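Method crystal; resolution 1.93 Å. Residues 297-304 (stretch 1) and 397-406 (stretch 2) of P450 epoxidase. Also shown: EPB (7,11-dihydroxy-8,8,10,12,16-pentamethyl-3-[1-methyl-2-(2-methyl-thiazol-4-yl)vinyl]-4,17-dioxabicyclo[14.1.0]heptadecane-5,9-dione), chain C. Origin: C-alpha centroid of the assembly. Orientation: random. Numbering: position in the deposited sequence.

Stretch 1 (297-304) FDNILRIG
Stretch 2 397-406: FGYHPAFRNI

Two irregular segments of one chain meet here, joined by a single beta bridge between Leu301 and Phe403, whose CA atoms lie 4.5 Å apart. Two backbone hydrogen bonds make the bridge: Arg404 N to Ile300 O, 2.8 Å, and Arg302 N to Ala402 O, 3.0 Å. Asp298 is the first residue to leave helical angles after a helix (phi/psi -136/64). Leu301 and Phe403 are extended, at -78/133 and -120/150.

The two arginines run across to the other segment. Arg302 has CA-CB sideways, with chi1 t, chi2 t, chi3 m and chi4 -88°. This carries its guanidinium among backbone carbonyls. NE donates to His400 O at 2.7 Å, and NH2 donates to Gly398 O at 2.9 Å. The bond from NH2 to Phe403 O, 3.1 Å, is weak. Tyr399 O lies over one face of the group.

Arg404 is also sideways, with chi1 m, chi2 t, chi3 p and chi4 -147°. Its NH1 forms a salt bridge with Asp298 OD1 at a very short 2.5 Å, and NH2 reaches the same OD1 at 2.9 Å. NH1 also donates to Asn299 O, 2.8 Å. Both acceptors lie near the guanidinium plane. Asp298 has chi1 t, which brings its carboxylate to the arginine.

Asn299 (chi1 t) folds back so that OD1 accepts from Leu301 N, 3.0 Å. In the other segment, Asn405 (chi1 p) accepts from His400 N through OD1, 3.0 Å. His400 (chi1 t) accepts from Ala402 N through ND1, 2.9 Å.

Phe403 (chi1 m, chi2 119°) packs its CE2 3.8 Å from Leu301 CD2 and 4.0 Å from Ile300 CD1. Leu301 is m,t; Ile300 is p,t. Leu301 CD2 also lies 3.2 Å from EPB C51. Water 1 joins Ile303 N to Ala402 O, 2.8 Å from each. EPB O10 donates to Gly304 O, 2.9 Å.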

# COMPACT_ATOMS: atom_id res chain seq x y z
N PHE A 297 6.64 8.37 10.17
CA PHE A 297 6.63 9.82 10.31
C PHE A 297 5.67 10.45 9.30
O PHE A 297 4.96 11.42 9.63
CB PHE A 297 8.03 10.38 10.05
CG PHE A 297 8.08 11.88 9.89
CD1 PHE A 297 7.81 12.71 10.96
CD2 PHE A 297 8.44 12.45 8.68
CE1 PHE A 297 7.86 14.09 10.82
CE2 PHE A 297 8.50 13.83 8.54
CZ PHE A 297 8.21 14.65 9.60
N ASP A 298 5.64 9.90 8.10
CA ASP A 298 4.88 10.51 7.00
C ASP A 298 4.09 9.47 6.24
O ASP A 298 4.34 9.22 5.06
CB ASP A 298 5.85 11.22 6.07
CG ASP A 298 5.19 12.33 5.27
OD1 ASP A 298 4.01 12.68 5.51
OD2 ASP A 298 5.82 12.91 4.37
N ASN A 299 3.14 8.84 6.93
CA ASN A 299 2.44 7.71 6.38
C ASN A 299 1.73 8.09 5.09
O ASN A 299 1.09 9.16 5.01
CB ASN A 299 1.42 7.17 7.37
CG ASN A 299 0.85 5.86 6.92
OD1 ASN A 299 -0.29 5.79 6.42
ND2 ASN A 299 1.64 4.78 7.09
N ILE A 300 1.83 7.21 4.10
CA ILE A 300 1.28 7.46 2.76
C ILE A 300 -0.24 7.37 2.66
O ILE A 300 -0.82 7.76 1.62
CB ILE A 300 1.87 6.45 1.73
CG1 ILE A 300 1.46 5.02 2.11
CG2 ILE A 300 3.38 6.67 1.55
CD1 ILE A 300 1.73 3.93 1.04
N LEU A 301 -0.89 6.84 3.68
CA LEU A 301 -2.35 6.68 3.65
C LEU A 301 -3.02 8.02 3.95
O LEU A 301 -2.64 8.71 4.90
CB LEU A 301 -2.83 5.64 4.66
CG LEU A 301 -2.42 4.20 4.34
CD1 LEU A 301 -2.92 3.20 5.39
CD2 LEU A 301 -2.97 3.86 2.95
N ARG A 302 -4.01 8.37 3.13
CA ARG A 302 -4.81 9.60 3.32
C ARG A 302 -5.62 9.55 4.60
O ARG A 302 -5.65 10.51 5.39
CB ARG A 302 -5.78 9.75 2.14
CG ARG A 302 -6.60 11.06 2.16
CD ARG A 302 -7.40 11.28 0.87
NE ARG A 302 -6.50 11.43 -0.26
CZ ARG A 302 -5.98 12.58 -0.67
NH1 ARG A 302 -6.28 13.72 -0.06
NH2 ARG A 302 -5.15 12.58 -1.71
N ILE A 303 -6.32 8.44 4.79
CA ILE A 303 -7.10 8.25 6.00
C ILE A 303 -6.58 7.02 6.77
O ILE A 303 -6.07 7.14 7.88
CB ILE A 303 -8.61 8.10 5.66
CG1 ILE A 303 -9.05 9.25 4.73
CG2 ILE A 303 -9.45 8.09 6.94
CD1 ILE A 303 -9.81 8.78 3.50
N GLY A 304 -6.71 5.84 6.18
CA GLY A 304 -6.20 4.62 6.79
C GLY A 304 -6.84 3.37 6.25
O GLY A 304 -7.02 3.21 5.04
N PHE A 397 0.75 17.00 -5.17
CA PHE A 397 -0.06 15.93 -4.60
C PHE A 397 -1.43 15.88 -5.29
O PHE A 397 -1.87 16.90 -5.85
CB PHE A 397 -0.23 16.13 -3.08
CG PHE A 397 1.02 15.82 -2.28
CD1 PHE A 397 1.22 14.56 -1.75
CD2 PHE A 397 1.98 16.79 -2.08
CE1 PHE A 397 2.38 14.26 -1.03
CE2 PHE A 397 3.14 16.51 -1.35
CZ PHE A 397 3.34 15.25 -0.83
N GLY A 398 -2.10 14.73 -5.25
CA GLY A 398 -3.41 14.59 -5.86
C GLY A 398 -4.51 14.26 -4.87
O GLY A 398 -4.40 14.59 -3.69
N TYR A 399 -5.56 13.59 -5.35
CA TYR A 399 -6.75 13.30 -4.55
C TYR A 399 -7.16 11.82 -4.63
O TYR A 399 -8.35 11.49 -4.64
CB TYR A 399 -7.93 14.16 -5.02
CG TYR A 399 -7.71 15.64 -4.89
CD1 TYR A 399 -7.40 16.42 -6.01
CD2 TYR A 399 -7.82 16.26 -3.67
CE1 TYR A 399 -7.18 17.78 -5.88
CE2 TYR A 399 -7.60 17.62 -3.53
CZ TYR A 399 -7.30 18.37 -4.64
OH TYR A 399 -7.10 19.72 -4.48
N HIS A 400 -6.18 10.92 -4.71
CA HIS A 400 -6.45 9.48 -4.64
C HIS A 400 -7.24 9.17 -3.36
O HIS A 400 -6.91 9.69 -2.29
CB HIS A 400 -5.11 8.71 -4.65
CG HIS A 400 -5.27 7.23 -4.83
ND1 HIS A 400 -5.86 6.43 -3.88
CD2 HIS A 400 -4.89 6.41 -5.84
CE1 HIS A 400 -5.85 5.18 -4.29
NE2 HIS A 400 -5.28 5.14 -5.48
N PRO A 401 -8.28 8.36 -3.46
CA PRO A 401 -9.15 8.08 -2.32
C PRO A 401 -8.45 7.39 -1.15
O PRO A 401 -8.93 7.50 -0.01
CB PRO A 401 -10.23 7.16 -2.89
CG PRO A 401 -9.63 6.58 -4.12
CD PRO A 401 -8.73 7.66 -4.68
N ALA A 402 -7.35 6.70 -1.42
CA ALA A 402 -6.65 5.97 -0.36
C ALA A 402 -5.29 6.54 0.03
O ALA A 402 -4.82 6.34 1.14
CB ALA A 402 -6.50 4.48 -0.75
N PHE A 403 -4.63 7.23 -0.90
CA PHE A 403 -3.26 7.64 -0.68
C PHE A 403 -3.10 9.13 -0.74
O PHE A 403 -3.81 9.83 -1.49
CB PHE A 403 -2.35 7.03 -1.75
CG PHE A 403 -2.33 5.53 -1.76
CD1 PHE A 403 -2.76 4.82 -2.88
CD2 PHE A 403 -1.85 4.83 -0.67
CE1 PHE A 403 -2.73 3.44 -2.89
CE2 PHE A 403 -1.81 3.44 -0.67
CZ PHE A 403 -2.26 2.74 -1.78
N ARG A 404 -2.13 9.62 0.02
CA ARG A 404 -1.63 10.96 -0.17
C ARG A 404 -0.69 10.88 -1.38
O ARG A 404 0.54 10.90 -1.23
CB ARG A 404 -0.87 11.44 1.08
CG ARG A 404 -1.66 11.31 2.41
CD ARG A 404 -0.80 11.53 3.69
NE ARG A 404 0.06 12.70 3.52
CZ ARG A 404 1.27 12.83 4.04
NH1 ARG A 404 1.78 11.86 4.81
NH2 ARG A 404 1.98 13.92 3.81
N ASN A 405 -1.27 10.76 -2.58
CA ASN A 405 -0.51 10.42 -3.77
C ASN A 405 0.32 11.58 -4.31
O ASN A 405 -0.21 12.66 -4.59
CB ASN A 405 -1.45 9.87 -4.88
CG ASN A 405 -2.55 10.86 -5.28
OD1 ASN A 405 -3.20 11.47 -4.42
ND2 ASN A 405 -2.78 11.01 -6.60
N ILE A 406 1.63 11.36 -4.43
CA ILE A 406 2.49 12.35 -5.07
C ILE A 406 2.45 12.13 -6.57
O ILE A 406 2.76 11.04 -7.07
CB ILE A 406 3.95 12.22 -4.58
CG1 ILE A 406 4.04 12.46 -3.08
CG2 ILE A 406 4.82 13.24 -5.30
CD1 ILE A 406 5.45 12.21 -2.47
O16 EPB C . -4.92 0.44 -2.55
C51 EPB C . -2.80 0.86 1.75
O41 EPB C . -2.02 -1.65 1.20
C5 EPB C . -2.92 -0.61 1.54
C4 EPB C . -3.00 -1.47 0.17
C16 EPB C . -5.76 0.11 -1.80
O1 EPB C . -5.82 -1.11 -1.15
C2 EPB C . -4.79 -2.24 -1.38
C3 EPB C . -4.01 -2.47 -0.02
C20 EPB C . -5.72 -3.46 -1.77
C21 EPB C . -6.32 -3.27 -3.15
C22 EPB C . -5.93 -4.53 -0.96
C23 EPB C . -6.76 -5.73 -1.09
N26 EPB C . -7.98 -5.63 -1.75
C25 EPB C . -8.63 -6.82 -1.76
C27 EPB C . -9.94 -6.92 -2.44
C24 EPB C . -6.51 -6.95 -0.59
S1 EPB C . -7.79 -8.03 -0.96
C15 EPB C . -6.93 1.06 -1.45
C14 EPB C . -8.38 0.38 -1.41
O14 EPB C . -8.47 -0.27 -2.66
C13 EPB C . -9.63 1.36 -1.04
C29 EPB C . -9.74 2.45 -2.17
C30 EPB C . -10.93 0.57 -1.10
C12 EPB C . -9.41 2.13 0.38
O12 EPB C . -9.36 3.40 0.43
C11 EPB C . -9.22 1.42 1.78
C28 EPB C . -10.22 2.14 2.71
C10 EPB C . -7.75 1.21 1.99
O10 EPB C . -7.10 2.48 2.28
C9 EPB C . -7.62 0.24 3.15
C91 EPB C . -8.20 -1.04 2.77
C8 EPB C . -6.23 -0.17 3.48
C7 EPB C . -5.10 0.36 2.51
C6 EPB C . -4.44 -1.06 2.08
O HOH W 1 -6.76 6.18 3.17